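Local atomic coordinates of NAD-dependent dehydrogenase (PDB entry 4Z0P), a protein that reduces glyoxylate and hydroxypyruvate using NADPH, as a member of the D-isomer-specific 2-hydroxyacid dehydrogenase family. Residues P90-V95 with L308-V313; R102-V107 with Q153-K158; L115-A120 with S134-A139. All blocks are in the same frame, centred on the assembly; numbering follows the deposited sequence.

In the fold
The centres of contacts 1 and 2 are about 22 Å apart, those of contacts 2 and 3 about 19 Å, and those of contacts 1 and 3 about 41 Å, on opposite sides of the chain's centre. In sequence, the span bridged by contact 3 falls within that of contact 2, which falls within that of contact 1. Contact 1 lies at the edge of the five-stranded sheet, where strand 91-92 leads into helix 97-115 of contact 2; this helix runs on to the turn of contact 3, before helix 118-126. Contacts 1 and 2 both touch NADPH, whereas contacts 2 and 3 both face the second subunit, so helix 97-115 joins cofactor site to dimer interface.

Contact 1 (P90-V95 with L308-V313); sequences PLVRFV and LPLEHV. With NDP (NADPH dihydro-nicotinamide-adenine-dinucleotide phosphate), chain H.
The imidazole of His-312 is covered by Val-95, whose CB stands 3.7 Å from the ring centroid and almost on the ring normal, a CH-pi contact over the centre of the face. The two Val-95 methyls lie across the ring, CG1 nearest CE1 and CG2 nearest ND1, while CB of Glu-311 meets the opposite face toward its rim. His-312 has a left-handed backbone conformation, and its carbonyl O accepts a bond of 2.9 Å from Arg-93 N that is nearly straight (164° at the hydrogen). A CA-H...O contact of 3.5 Å from Val-92 CA reaches the same oxygen, and Val-313 CA makes another with Leu-91 O at 3.4 Å. With the Arg-93 bond and a further backbone bond between Leu-91 and Val-314, Val-92 and Val-313 form a single beta bridge on the outer edge of strand 91-92, whose other edge pairs with strand 69-72 in the parallel sheet.

With Val-92 CG1 anti to the backbone N (chi1 174°), that methyl packs 3.4 Å from Glu-311 O, and CG2 is left to meet the tips of Leu-310 and Val-313. Leu-310 crosses Pro-90 at about a right angle and brings CD1 to 3.5 Å from its CB.

Beyond the bridge, the guanidinium of Arg-93 has Val-95 CG2 over the centre of one face and O1A of NADPH over the other. Its NH1 donates to O2N of NADPH at 2.8 Å and also to Ala-75 O, while NH2 adds a longer bond to O2N. The backbone bond to His-312 and the Val-95 methyl thus bear directly on an arginine whose positive charge would probably offset the negative charge of the cofactor's diphosphate.

Contact 2 (R102-V107 with Q153-K158); sequences RMSEWV and QDAARK. With NDP (NADPH dihydro-nicotinamide-adenine-dinucleotide phosphate), chain H.
Two donors converge from different sides on one carboxylate oxygen, OD2 of Asp-154: Ser-104 OG gives it a bond of 2.7 Å on its anti side, 22° out of the carboxylate plane, and Lys-158 NZ, at the end of an extended chain, takes its syn lone pair at 2.8 Å. The other oxygen, Asp-154 OD1, is held through its anti lone pair by Arg-157 NH2 at 3.1 Å, which completes a salt-bridge network. An alanine in place of Asp-154 would probably leave the buried Ser-104 hydroxyl without this acceptor and the two basic side chains without their shared counter-charge.

Helix 150-161, which carries this network, follows a glycine-rich turn consistent with the Rossmann dinucleotide fingerprint, and the amides of Val-150 and Leu-151 at its start bind NADPH. The axes of segments 102-107 and 153-158 approach to 8.9 Å and cross at -50°, a close approach at the small residues Ser-104 and Ala-155. Beside them, Lys-158 CD packs 3.6 Å from Ser-104 CB and Val-107 CG1 lies 4.1 Å from Ala-155 CB. Met-103, bent at chi2 and chi3, leads away from residues 153-158, touches Leu-151 and brings CE to 3.5 Å from C3N of the NADPH nicotinamide.

Contact 3 (L115-A120 with S134-A139); sequences LRQHRA and SQPEAA. With OXD (oxalic acid), chain D.
Gln-135 NE2 uses both of its N-H groups on carbonyls, donating at 2.8 Å to Leu-115 O across the contact and at 2.9 Å to Pro-136 O in its own segment. Both acceptors lie close to its amide plane, but the nitrogen stands above the plane of the Leu-115 carbonyl, whereas it meets a lone pair of Pro-136 O. Gln-117 makes a second fork: its NE2 donates at 3.0 Å to Gln-135 OE1 and equally far to Ser-134 O. The two side chains slide past each other in opposite directions, their amide planes 73° apart. One water donates to both Gln-117 OE1 and Ser-134 O.

Gln-117, with positive phi, is the C' residue of the Schellman motif that closes helix 97-115. Leu-115 CD2 packs 3.9 Å from Ala-138 CB, and Gln-135 CG lies over a face of the Arg-116 guanidinium, which salt-bridges Glu-105 of the second subunit. Next along the chain, His-118 NE2 donates at 2.8 Å to O5 of an oxalate that is also bound by His-118 and Arg-119 of the second subunit.

Because each glutamine nitrogen serves two acceptors, turning either amide over would set its oxygen against carbonyl oxygens, which fixes both orientations.

Contact 1 (P90-V95 with L308-V313)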
loop_
_atom_site.group_PDB
_atom_site.type_symbol
_atom_site.label_atom_id
_atom_site.label_comp_id
_atom_site.label_asym_id
_atom_site.label_seq_id
_atom_site.Cartn_x
_atom_site.Cartn_y
_atom_site.Cartn_z
ATOM N N PRO A 90 29.030 -25.284 -0.545
ATOM C CA PRO A 90 27.879 -24.513 -0.997
ATOM C C PRO A 90 27.369 -23.530 0.044
ATOM O O PRO A 90 27.304 -23.866 1.230
ATOM C CB PRO A 90 26.803 -25.565 -1.263
ATOM C CG PRO A 90 27.561 -26.829 -1.508
ATOM C CD PRO A 90 28.802 -26.739 -0.681
ATOM N N LEU A 91 27.075 -22.324 -0.430
ATOM C CA LEU A 91 26.417 -21.295 0.350
ATOM C C LEU A 91 24.999 -21.147 -0.181
ATOM O O LEU A 91 24.807 -20.796 -1.361
ATOM C CB LEU A 91 27.177 -19.973 0.238
ATOM C CG LEU A 91 26.503 -18.725 0.812
ATOM C CD1 LEU A 91 26.314 -18.864 2.312
ATOM C CD2 LEU A 91 27.383 -17.512 0.516
ATOM N N VAL A 92 24.023 -21.407 0.687
ATOM C CA VAL A 92 22.614 -21.436 0.327
ATOM C C VAL A 92 21.964 -20.167 0.853
ATOM O O VAL A 92 22.022 -19.917 2.059
ATOM C CB VAL A 92 21.902 -22.661 0.947
ATOM C CG1 VAL A 92 20.397 -22.612 0.698
ATOM C CG2 VAL A 92 22.485 -23.950 0.381
ATOM N N ARG A 93 21.324 -19.382 -0.022
ATOM C CA ARG A 93 20.640 -18.157 0.434
ATOM C C ARG A 93 19.194 -18.464 0.815
ATOM O O ARG A 93 18.647 -19.497 0.453
ATOM C CB ARG A 93 20.722 -17.056 -0.643
ATOM C CG ARG A 93 19.780 -17.251 -1.822
ATOM C CD ARG A 93 20.209 -16.429 -3.027
ATOM N NE ARG A 93 19.155 -16.366 -4.021
ATOM C CZ ARG A 93 18.199 -15.440 -4.054
ATOM N NH1 ARG A 93 18.131 -14.472 -3.144
ATOM N NH2 ARG A 93 17.288 -15.496 -4.997
ATOM N N PHE A 94 18.555 -17.550 1.542
ATOM C CA PHE A 94 17.155 -17.727 1.936
ATOM C C PHE A 94 16.217 -17.211 0.852
ATOM O O PHE A 94 16.292 -16.057 0.444
ATOM C CB PHE A 94 16.901 -16.985 3.250
ATOM C CG PHE A 94 15.551 -17.226 3.896
ATOM C CD1 PHE A 94 14.922 -18.468 3.887
ATOM C CD2 PHE A 94 14.914 -16.174 4.558
ATOM C CE1 PHE A 94 13.695 -18.657 4.499
ATOM C CE2 PHE A 94 13.688 -16.372 5.184
ATOM C CZ PHE A 94 13.080 -17.605 5.146
ATOM N N VAL A 95 15.378 -18.114 0.352
ATOM C CA VAL A 95 14.339 -17.794 -0.605
ATOM C C VAL A 95 13.097 -18.473 -0.049
ATOM O O VAL A 95 13.132 -19.667 0.216
ATOM C CB VAL A 95 14.673 -18.364 -1.993
ATOM C CG1 VAL A 95 13.513 -18.163 -2.964
ATOM C CG2 VAL A 95 15.917 -17.690 -2.560
ATOM N N LEU A 308 20.452 -35.268 -3.140
ATOM C CA LEU A 308 19.799 -34.351 -4.074
ATOM C C LEU A 308 20.508 -32.995 -4.084
ATOM O O LEU A 308 21.104 -32.615 -3.083
ATOM C CB LEU A 308 18.329 -34.158 -3.708
ATOM C CG LEU A 308 17.455 -35.411 -3.772
ATOM C CD1 LEU A 308 16.119 -35.150 -3.099
ATOM C CD2 LEU A 308 17.234 -35.852 -5.211
ATOM N N PRO A 309 20.463 -32.282 -5.227
ATOM C CA PRO A 309 21.129 -30.981 -5.304
ATOM C C PRO A 309 20.523 -29.960 -4.355
ATOM O O PRO A 309 19.306 -29.883 -4.239
ATOM C CB PRO A 309 20.923 -30.533 -6.759
ATOM C CG PRO A 309 19.998 -31.508 -7.387
ATOM C CD PRO A 309 19.963 -32.735 -6.539
ATOM N N LEU A 310 21.371 -29.187 -3.685
ATOM C CA LEU A 310 20.897 -28.042 -2.922
ATOM C C LEU A 310 20.242 -27.032 -3.848
ATOM O O LEU A 310 20.638 -26.885 -5.004
ATOM C CB LEU A 310 22.059 -27.376 -2.171
ATOM C CG LEU A 310 22.657 -28.189 -1.025
ATOM C CD1 LEU A 310 24.041 -27.660 -0.676
ATOM C CD2 LEU A 310 21.748 -28.126 0.194
ATOM N N GLU A 311 19.250 -26.328 -3.324
ATOM C CA GLU A 311 18.559 -25.253 -4.047
ATOM C C GLU A 311 19.024 -23.905 -3.516
ATOM O O GLU A 311 19.441 -23.803 -2.366
ATOM C CB GLU A 311 17.049 -25.406 -3.877
ATOM C CG GLU A 311 16.527 -26.688 -4.519
ATOM C CD GLU A 311 15.153 -27.117 -4.034
ATOM O OE1 GLU A 311 14.786 -26.866 -2.870
ATOM O OE2 GLU A 311 14.438 -27.742 -4.831
ATOM N N HIS A 312 18.966 -22.878 -4.371
ATOM C CA HIS A 312 19.291 -21.503 -3.985
ATOM C C HIS A 312 20.751 -21.336 -3.590
ATOM O O HIS A 312 21.071 -20.573 -2.690
ATOM C CB HIS A 312 18.373 -20.990 -2.859
ATOM C CG HIS A 312 16.941 -21.381 -3.031
ATOM N ND1 HIS A 312 16.208 -21.019 -4.133
ATOM C CD2 HIS A 312 16.126 -22.143 -2.268
ATOM C CE1 HIS A 312 14.992 -21.524 -4.037
ATOM N NE2 HIS A 312 14.915 -22.206 -2.910
ATOM N N VAL A 313 21.629 -22.018 -4.319
ATOM C CA VAL A 313 23.059 -21.927 -4.064
ATOM C C VAL A 313 23.624 -20.709 -4.793
ATOM O O VAL A 313 23.423 -20.547 -5.985
ATOM C CB VAL A 313 23.773 -23.200 -4.538
ATOM C CG1 VAL A 313 25.285 -23.109 -4.337
ATOM C CG2 VAL A 313 23.214 -24.411 -3.801
HETATM P PA NDP H . 17.752 -12.626 -7.015
HETATM O O1A NDP H . 19.139 -13.240 -7.129
HETATM O O2A NDP H . 16.581 -13.531 -7.199
HETATM O O5B NDP H . 17.686 -11.476 -8.102
HETATM C C5B NDP H . 18.734 -10.565 -8.355
HETATM C C4B NDP H . 18.398 -9.803 -9.608
HETATM O O4B NDP H . 19.378 -8.778 -9.749
HETATM C C3B NDP H . 18.455 -10.640 -10.885
HETATM O O3B NDP H . 17.419 -10.183 -11.747
HETATM C C2B NDP H . 19.815 -10.301 -11.455
HETATM O O2B NDP H . 19.921 -10.418 -12.861
HETATM C C1B NDP H . 19.904 -8.850 -11.063
HETATM N N9A NDP H . 21.305 -8.398 -11.116
HETATM C C8A NDP H . 22.358 -8.747 -10.351
HETATM N N7A NDP H . 23.476 -8.140 -10.680
HETATM C C5A NDP H . 23.119 -7.345 -11.732
HETATM C C6A NDP H . 23.843 -6.460 -12.556
HETATM N N6A NDP H . 25.164 -6.219 -12.385
HETATM N N1A NDP H . 23.176 -5.805 -13.547
HETATM C C2A NDP H . 21.867 -6.045 -13.712
HETATM N N3A NDP H . 21.084 -6.865 -13.004
HETATM C C4A NDP H . 21.776 -7.482 -12.011
HETATM O O3 NDP H . 17.768 -11.874 -5.585
HETATM P PN NDP H . 16.412 -11.567 -4.749
HETATM O O1N NDP H . 15.383 -10.954 -5.639
HETATM O O2N NDP H . 16.041 -12.743 -3.917
HETATM O O5D NDP H . 17.025 -10.513 -3.724
HETATM C C5D NDP H . 17.531 -9.288 -4.214
HETATM C C4D NDP H . 18.270 -8.535 -3.118
HETATM O O4D NDP H . 17.342 -7.934 -2.211
HETATM C C3D NDP H . 19.153 -9.363 -2.194
HETATM O O3D NDP H . 20.419 -9.653 -2.820
HETATM C C2D NDP H . 19.316 -8.519 -0.945
HETATM O O2D NDP H . 20.477 -7.676 -1.053
HETATM C C1D NDP H . 18.041 -7.639 -1.013
HETATM N N1N NDP H . 17.145 -7.850 0.126
HETATM C C2N NDP H . 16.872 -6.821 1.020
HETATM C C3N NDP H . 16.026 -6.991 2.075
HETATM C C7N NDP H . 15.591 -5.865 2.965
HETATM O O7N NDP H . 15.050 -6.157 4.050
HETATM N N7N NDP H . 15.803 -4.617 2.605
HETATM C C4N NDP H . 15.427 -8.326 2.315
HETATM C C5N NDP H . 15.788 -9.370 1.324
HETATM C C6N NDP H . 16.575 -9.120 0.294
HETATM P P2B NDP H . 19.997 -11.859 -13.574
HETATM O O1X NDP H . 18.596 -12.401 -13.445
HETATM O O2X NDP H . 20.363 -11.479 -14.997
HETATM O O3X NDP H . 21.027 -12.647 -12.855
#

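Contact 2 (R102-V107 with Q153-K158)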
loop_
_atom_site.group_PDB
_atom_site.type_symbol
_atom_site.label_atom_id
_atom_site.label_comp_id
_atom_site.label_asym_id
_atom_site.label_seq_id
_atom_site.Cartn_x
_atom_site.Cartn_y
_atom_site.Cartn_z
ATOM N N ARG A 102 6.608 -10.341 2.112
ATOM C CA ARG A 102 6.950 -9.202 2.975
ATOM C C ARG A 102 7.589 -8.062 2.184
ATOM O O ARG A 102 7.237 -6.878 2.373
ATOM C CB ARG A 102 7.830 -9.664 4.121
ATOM C CG ARG A 102 7.128 -10.475 5.190
ATOM C CD ARG A 102 8.124 -11.189 6.087
ATOM N NE ARG A 102 7.462 -11.905 7.187
ATOM C CZ ARG A 102 7.174 -11.379 8.384
ATOM N NH1 ARG A 102 7.550 -10.149 8.689
ATOM N NH2 ARG A 102 6.549 -12.121 9.301
ATOM N N MET A 103 8.524 -8.398 1.290
ATOM C CA MET A 103 9.132 -7.362 0.453
ATOM C C MET A 103 8.067 -6.664 -0.391
ATOM O O MET A 103 8.057 -5.428 -0.492
ATOM C CB MET A 103 10.232 -7.917 -0.436
ATOM C CG MET A 103 10.894 -6.871 -1.311
ATOM S SD MET A 103 11.642 -5.510 -0.390
ATOM C CE MET A 103 13.224 -6.229 0.062
ATOM N N SER A 104 7.169 -7.445 -0.991
ATOM C CA SER A 104 6.152 -6.862 -1.829
ATOM C C SER A 104 5.224 -5.943 -1.069
ATOM O O SER A 104 4.798 -4.926 -1.609
ATOM C CB SER A 104 5.393 -7.935 -2.580
ATOM O OG SER A 104 6.275 -8.517 -3.553
ATOM N N GLU A 105 4.944 -6.265 0.190
ATOM C CA GLU A 105 4.211 -5.339 1.058
ATOM C C GLU A 105 4.919 -4.000 1.163
ATOM O O GLU A 105 4.308 -2.947 1.039
ATOM C CB GLU A 105 4.075 -5.872 2.475
ATOM C CG GLU A 105 3.213 -7.111 2.645
ATOM C CD GLU A 105 3.393 -7.766 4.014
ATOM O OE1 GLU A 105 4.112 -7.193 4.861
ATOM O OE2 GLU A 105 2.867 -8.883 4.210
ATOM N N TRP A 106 6.215 -4.043 1.440
ATOM C CA TRP A 106 6.959 -2.809 1.655
ATOM C C TRP A 106 7.034 -1.987 0.356
ATOM O O TRP A 106 6.845 -0.767 0.377
ATOM C CB TRP A 106 8.365 -3.120 2.202
ATOM C CG TRP A 106 9.187 -1.884 2.534
ATOM C CD1 TRP A 106 9.307 -1.281 3.748
ATOM C CD2 TRP A 106 10.010 -1.126 1.627
ATOM N NE1 TRP A 106 10.165 -0.195 3.659
ATOM C CE2 TRP A 106 10.597 -0.074 2.367
ATOM C CE3 TRP A 106 10.323 -1.247 0.277
ATOM C CZ2 TRP A 106 11.479 0.864 1.779
ATOM C CZ3 TRP A 106 11.199 -0.337 -0.309
ATOM C CH2 TRP A 106 11.770 0.710 0.458
ATOM N N VAL A 107 7.296 -2.647 -0.766
ATOM C CA VAL A 107 7.383 -1.960 -2.058
ATOM C C VAL A 107 6.030 -1.323 -2.409
ATOM O O VAL A 107 5.963 -0.165 -2.793
ATOM C CB VAL A 107 7.871 -2.901 -3.185
ATOM C CG1 VAL A 107 7.805 -2.221 -4.547
ATOM C CG2 VAL A 107 9.297 -3.361 -2.906
ATOM N N GLN A 153 10.409 -9.737 -9.326
ATOM C CA GLN A 153 9.268 -10.275 -10.093
ATOM C C GLN A 153 7.954 -10.240 -9.310
ATOM O O GLN A 153 6.901 -9.878 -9.849
ATOM C CB GLN A 153 9.529 -11.668 -10.611
ATOM C CG GLN A 153 10.653 -11.676 -11.626
ATOM C CD GLN A 153 10.881 -13.048 -12.193
ATOM O OE1 GLN A 153 9.933 -13.793 -12.394
ATOM N NE2 GLN A 153 12.132 -13.389 -12.454
ATOM N N ASP A 154 7.998 -10.632 -8.046
ATOM C CA ASP A 154 6.796 -10.642 -7.238
ATOM C C ASP A 154 6.271 -9.227 -7.051
ATOM O O ASP A 154 5.060 -9.002 -7.166
ATOM C CB ASP A 154 7.029 -11.314 -5.874
ATOM C CG ASP A 154 5.735 -11.602 -5.152
ATOM O OD1 ASP A 154 5.025 -12.483 -5.653
ATOM O OD2 ASP A 154 5.416 -10.983 -4.101
ATOM N N ALA A 155 7.163 -8.275 -6.753
ATOM C CA ALA A 155 6.756 -6.888 -6.589
ATOM C C ALA A 155 6.160 -6.351 -7.896
ATOM O O ALA A 155 5.123 -5.673 -7.868
ATOM C CB ALA A 155 7.916 -6.023 -6.122
ATOM N N ALA A 156 6.793 -6.651 -9.028
ATOM C CA ALA A 156 6.273 -6.172 -10.332
ATOM C C ALA A 156 4.840 -6.658 -10.570
ATOM O O ALA A 156 3.974 -5.882 -10.981
ATOM C CB ALA A 156 7.166 -6.644 -11.470
ATOM N N ARG A 157 4.599 -7.952 -10.331
ATOM C CA ARG A 157 3.274 -8.526 -10.595
ATOM C C ARG A 157 2.231 -7.877 -9.696
ATOM O O ARG A 157 1.125 -7.528 -10.142
ATOM C CB ARG A 157 3.268 -10.037 -10.401
ATOM C CG ARG A 157 4.065 -10.840 -11.420
ATOM C CD ARG A 157 3.934 -12.353 -11.166
ATOM N NE ARG A 157 4.418 -12.793 -9.827
ATOM C CZ ARG A 157 5.609 -13.354 -9.554
ATOM N NH1 ARG A 157 6.502 -13.577 -10.507
ATOM N NH2 ARG A 157 5.925 -13.707 -8.300
ATOM N N LYS A 158 2.580 -7.712 -8.414
ATOM C CA LYS A 158 1.642 -7.107 -7.476
ATOM C C LYS A 158 1.348 -5.646 -7.762
ATOM O O LYS A 158 0.203 -5.219 -7.674
ATOM C CB LYS A 158 2.087 -7.352 -6.040
ATOM C CG LYS A 158 1.819 -8.798 -5.640
ATOM C CD LYS A 158 2.514 -9.234 -4.402
ATOM C CE LYS A 158 2.085 -10.605 -3.937
ATOM N NZ LYS A 158 2.889 -11.092 -2.813
HETATM P PA NDP H . 17.752 -12.626 -7.015
HETATM O O1A NDP H . 19.139 -13.240 -7.129
HETATM O O2A NDP H . 16.581 -13.531 -7.199
HETATM O O5B NDP H . 17.686 -11.476 -8.102
HETATM C C5B NDP H . 18.734 -10.565 -8.355
HETATM C C4B NDP H . 18.398 -9.803 -9.608
HETATM O O4B NDP H . 19.378 -8.778 -9.749
HETATM C C3B NDP H . 18.455 -10.640 -10.885
HETATM O O3B NDP H . 17.419 -10.183 -11.747
HETATM C C2B NDP H . 19.815 -10.301 -11.455
HETATM O O2B NDP H . 19.921 -10.418 -12.861
HETATM C C1B NDP H . 19.904 -8.850 -11.063
HETATM N N9A NDP H . 21.305 -8.398 -11.116
HETATM C C8A NDP H . 22.358 -8.747 -10.351
HETATM N N7A NDP H . 23.476 -8.140 -10.680
HETATM C C5A NDP H . 23.119 -7.345 -11.732
HETATM C C6A NDP H . 23.843 -6.460 -12.556
HETATM N N6A NDP H . 25.164 -6.219 -12.385
HETATM N N1A NDP H . 23.176 -5.805 -13.547
HETATM C C2A NDP H . 21.867 -6.045 -13.712
HETATM N N3A NDP H . 21.084 -6.865 -13.004
HETATM C C4A NDP H . 21.776 -7.482 -12.011
HETATM O O3 NDP H . 17.768 -11.874 -5.585
HETATM P PN NDP H . 16.412 -11.567 -4.749
HETATM O O1N NDP H . 15.383 -10.954 -5.639
HETATM O O2N NDP H . 16.041 -12.743 -3.917
HETATM O O5D NDP H . 17.025 -10.513 -3.724
HETATM C C5D NDP H . 17.531 -9.288 -4.214
HETATM C C4D NDP H . 18.270 -8.535 -3.118
HETATM O O4D NDP H . 17.342 -7.934 -2.211
HETATM C C3D NDP H . 19.153 -9.363 -2.194
HETATM O O3D NDP H . 20.419 -9.653 -2.820
HETATM C C2D NDP H . 19.316 -8.519 -0.945
HETATM O O2D NDP H . 20.477 -7.676 -1.053
HETATM C C1D NDP H . 18.041 -7.639 -1.013
HETATM N N1N NDP H . 17.145 -7.850 0.126
HETATM C C2N NDP H . 16.872 -6.821 1.020
HETATM C C3N NDP H . 16.026 -6.991 2.075
HETATM C C7N NDP H . 15.591 -5.865 2.965
HETATM O O7N NDP H . 15.050 -6.157 4.050
HETATM N N7N NDP H . 15.803 -4.617 2.605
HETATM C C4N NDP H . 15.427 -8.326 2.315
HETATM C C5N NDP H . 15.788 -9.370 1.324
HETATM C C6N NDP H . 16.575 -9.120 0.294
HETATM P P2B NDP H . 19.997 -11.859 -13.574
HETATM O O1X NDP H . 18.596 -12.401 -13.445
HETATM O O2X NDP H . 20.363 -11.479 -14.997
HETATM O O3X NDP H . 21.027 -12.647 -12.855
#

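Contact 3 (L115-A120 with S134-A139)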
loop_
_atom_site.group_PDB
_atom_site.type_symbol
_atom_site.label_atom_id
_atom_site.label_comp_id
_atom_site.label_asym_id
_atom_site.label_seq_id
_atom_site.Cartn_x
_atom_site.Cartn_y
_atom_site.Cartn_z
ATOM N N LEU A 115 2.523 7.837 -4.534
ATOM C CA LEU A 115 1.407 8.106 -5.449
ATOM C C LEU A 115 0.358 8.977 -4.798
ATOM O O LEU A 115 -0.123 9.945 -5.388
ATOM C CB LEU A 115 0.740 6.817 -5.891
ATOM C CG LEU A 115 -0.558 6.937 -6.726
ATOM C CD1 LEU A 115 -0.237 7.531 -8.098
ATOM C CD2 LEU A 115 -1.262 5.591 -6.811
ATOM N N ARG A 116 -0.012 8.598 -3.586
ATOM C CA ARG A 116 -1.129 9.232 -2.890
ATOM C C ARG A 116 -0.716 10.451 -2.036
ATOM O O ARG A 116 -1.492 10.956 -1.246
ATOM C CB ARG A 116 -1.888 8.189 -2.076
ATOM C CG ARG A 116 -2.508 7.053 -2.897
ATOM C CD ARG A 116 -3.476 7.490 -4.004
ATOM N NE ARG A 116 -4.631 8.103 -3.374
ATOM C CZ ARG A 116 -5.877 7.628 -3.387
ATOM N NH1 ARG A 116 -6.220 6.579 -4.111
ATOM N NH2 ARG A 116 -6.794 8.257 -2.670
ATOM N N GLN A 117 0.481 10.958 -2.266
ATOM C CA GLN A 117 0.918 12.266 -1.748
ATOM C C GLN A 117 0.775 12.310 -0.233
ATOM O O GLN A 117 0.351 13.300 0.367
ATOM C CB GLN A 117 0.123 13.396 -2.409
ATOM C CG GLN A 117 0.202 13.326 -3.914
ATOM C CD GLN A 117 -0.562 14.425 -4.593
ATOM O OE1 GLN A 117 -0.045 15.528 -4.790
ATOM N NE2 GLN A 117 -1.799 14.136 -4.962
ATOM N N HIS A 118 1.189 11.214 0.392
ATOM C CA HIS A 118 1.003 11.065 1.833
ATOM C C HIS A 118 1.692 12.156 2.620
ATOM O O HIS A 118 1.090 12.714 3.547
ATOM C CB HIS A 118 1.475 9.693 2.293
ATOM C CG HIS A 118 1.337 9.494 3.760
ATOM N ND1 HIS A 118 0.107 9.352 4.368
ATOM C CD2 HIS A 118 2.259 9.423 4.747
ATOM C CE1 HIS A 118 0.286 9.171 5.664
ATOM N NE2 HIS A 118 1.582 9.208 5.921
ATOM N N ARG A 119 2.933 12.494 2.256
ATOM C CA ARG A 119 3.629 13.556 2.995
ATOM C C ARG A 119 2.956 14.934 2.862
ATOM O O ARG A 119 2.863 15.666 3.849
ATOM C CB ARG A 119 5.130 13.588 2.708
ATOM C CG ARG A 119 5.889 12.504 3.504
ATOM C CD ARG A 119 6.146 12.877 4.978
ATOM N NE ARG A 119 6.846 11.844 5.767
ATOM C CZ ARG A 119 8.154 11.573 5.668
ATOM N NH1 ARG A 119 8.905 12.233 4.809
ATOM N NH2 ARG A 119 8.712 10.642 6.428
ATOM N N ALA A 120 2.440 15.251 1.686
ATOM C CA ALA A 120 1.661 16.483 1.501
ATOM C C ALA A 120 0.427 16.531 2.383
ATOM O O ALA A 120 0.162 17.540 3.026
ATOM C CB ALA A 120 1.292 16.679 0.044
ATOM N N SER A 134 -5.163 17.550 -6.390
ATOM C CA SER A 134 -5.343 16.825 -7.639
ATOM C C SER A 134 -4.540 15.530 -7.559
ATOM O O SER A 134 -3.401 15.519 -7.091
ATOM C CB SER A 134 -4.934 17.672 -8.845
ATOM O OG SER A 134 -5.981 18.563 -9.183
ATOM N N GLN A 135 -5.137 14.430 -8.027
ATOM C CA GLN A 135 -4.604 13.106 -7.729
ATOM C C GLN A 135 -4.579 12.164 -8.934
ATOM O O GLN A 135 -5.629 11.805 -9.476
ATOM C CB GLN A 135 -5.467 12.503 -6.615
ATOM C CG GLN A 135 -5.056 11.098 -6.182
ATOM C CD GLN A 135 -3.668 11.082 -5.603
ATOM O OE1 GLN A 135 -3.426 11.703 -4.568
ATOM N NE2 GLN A 135 -2.741 10.419 -6.273
ATOM N N PRO A 136 -3.389 11.753 -9.359
ATOM C CA PRO A 136 -3.315 10.722 -10.398
ATOM C C PRO A 136 -3.723 9.350 -9.882
ATOM O O PRO A 136 -3.708 9.099 -8.672
ATOM C CB PRO A 136 -1.834 10.709 -10.769
ATOM C CG PRO A 136 -1.148 11.212 -9.567
ATOM C CD PRO A 136 -2.050 12.248 -8.983
ATOM N N GLU A 137 -4.111 8.476 -10.790
ATOM C CA GLU A 137 -4.334 7.087 -10.432
ATOM C C GLU A 137 -3.028 6.327 -10.680
ATOM O O GLU A 137 -2.102 6.828 -11.361
ATOM C CB GLU A 137 -5.502 6.471 -11.214
ATOM C CG GLU A 137 -5.291 6.353 -12.713
ATOM C CD GLU A 137 -6.404 5.606 -13.430
ATOM O OE1 GLU A 137 -6.661 4.438 -13.098
ATOM O OE2 GLU A 137 -6.991 6.188 -14.363
ATOM N N ALA A 138 -2.947 5.111 -10.153
ATOM C CA ALA A 138 -1.728 4.314 -10.322
ATOM C C ALA A 138 -1.300 4.133 -11.772
ATOM O O ALA A 138 -0.108 4.182 -12.094
ATOM C CB ALA A 138 -1.887 2.964 -9.651
ATOM N N ALA A 139 -2.280 3.955 -12.664
ATOM C CA ALA A 139 -2.001 3.746 -14.085
ATOM C C ALA A 139 -1.297 4.932 -14.764
ATOM O O ALA A 139 -0.695 4.779 -15.823
ATOM C CB ALA A 139 -3.279 3.384 -14.843
HETATM C C1 OXD D . 3.421 9.911 8.890
HETATM C C2 OXD D . 4.301 10.428 7.856
HETATM O O3 OXD D . 3.650 10.195 10.080
HETATM O O4 OXD D . 4.655 9.668 6.937
HETATM O O5 OXD D . 2.462 9.192 8.549
HETATM O O6 OXD D . 4.681 11.612 7.911
HETATM O O HOH W 1 -1.212 17.448 -6.455
#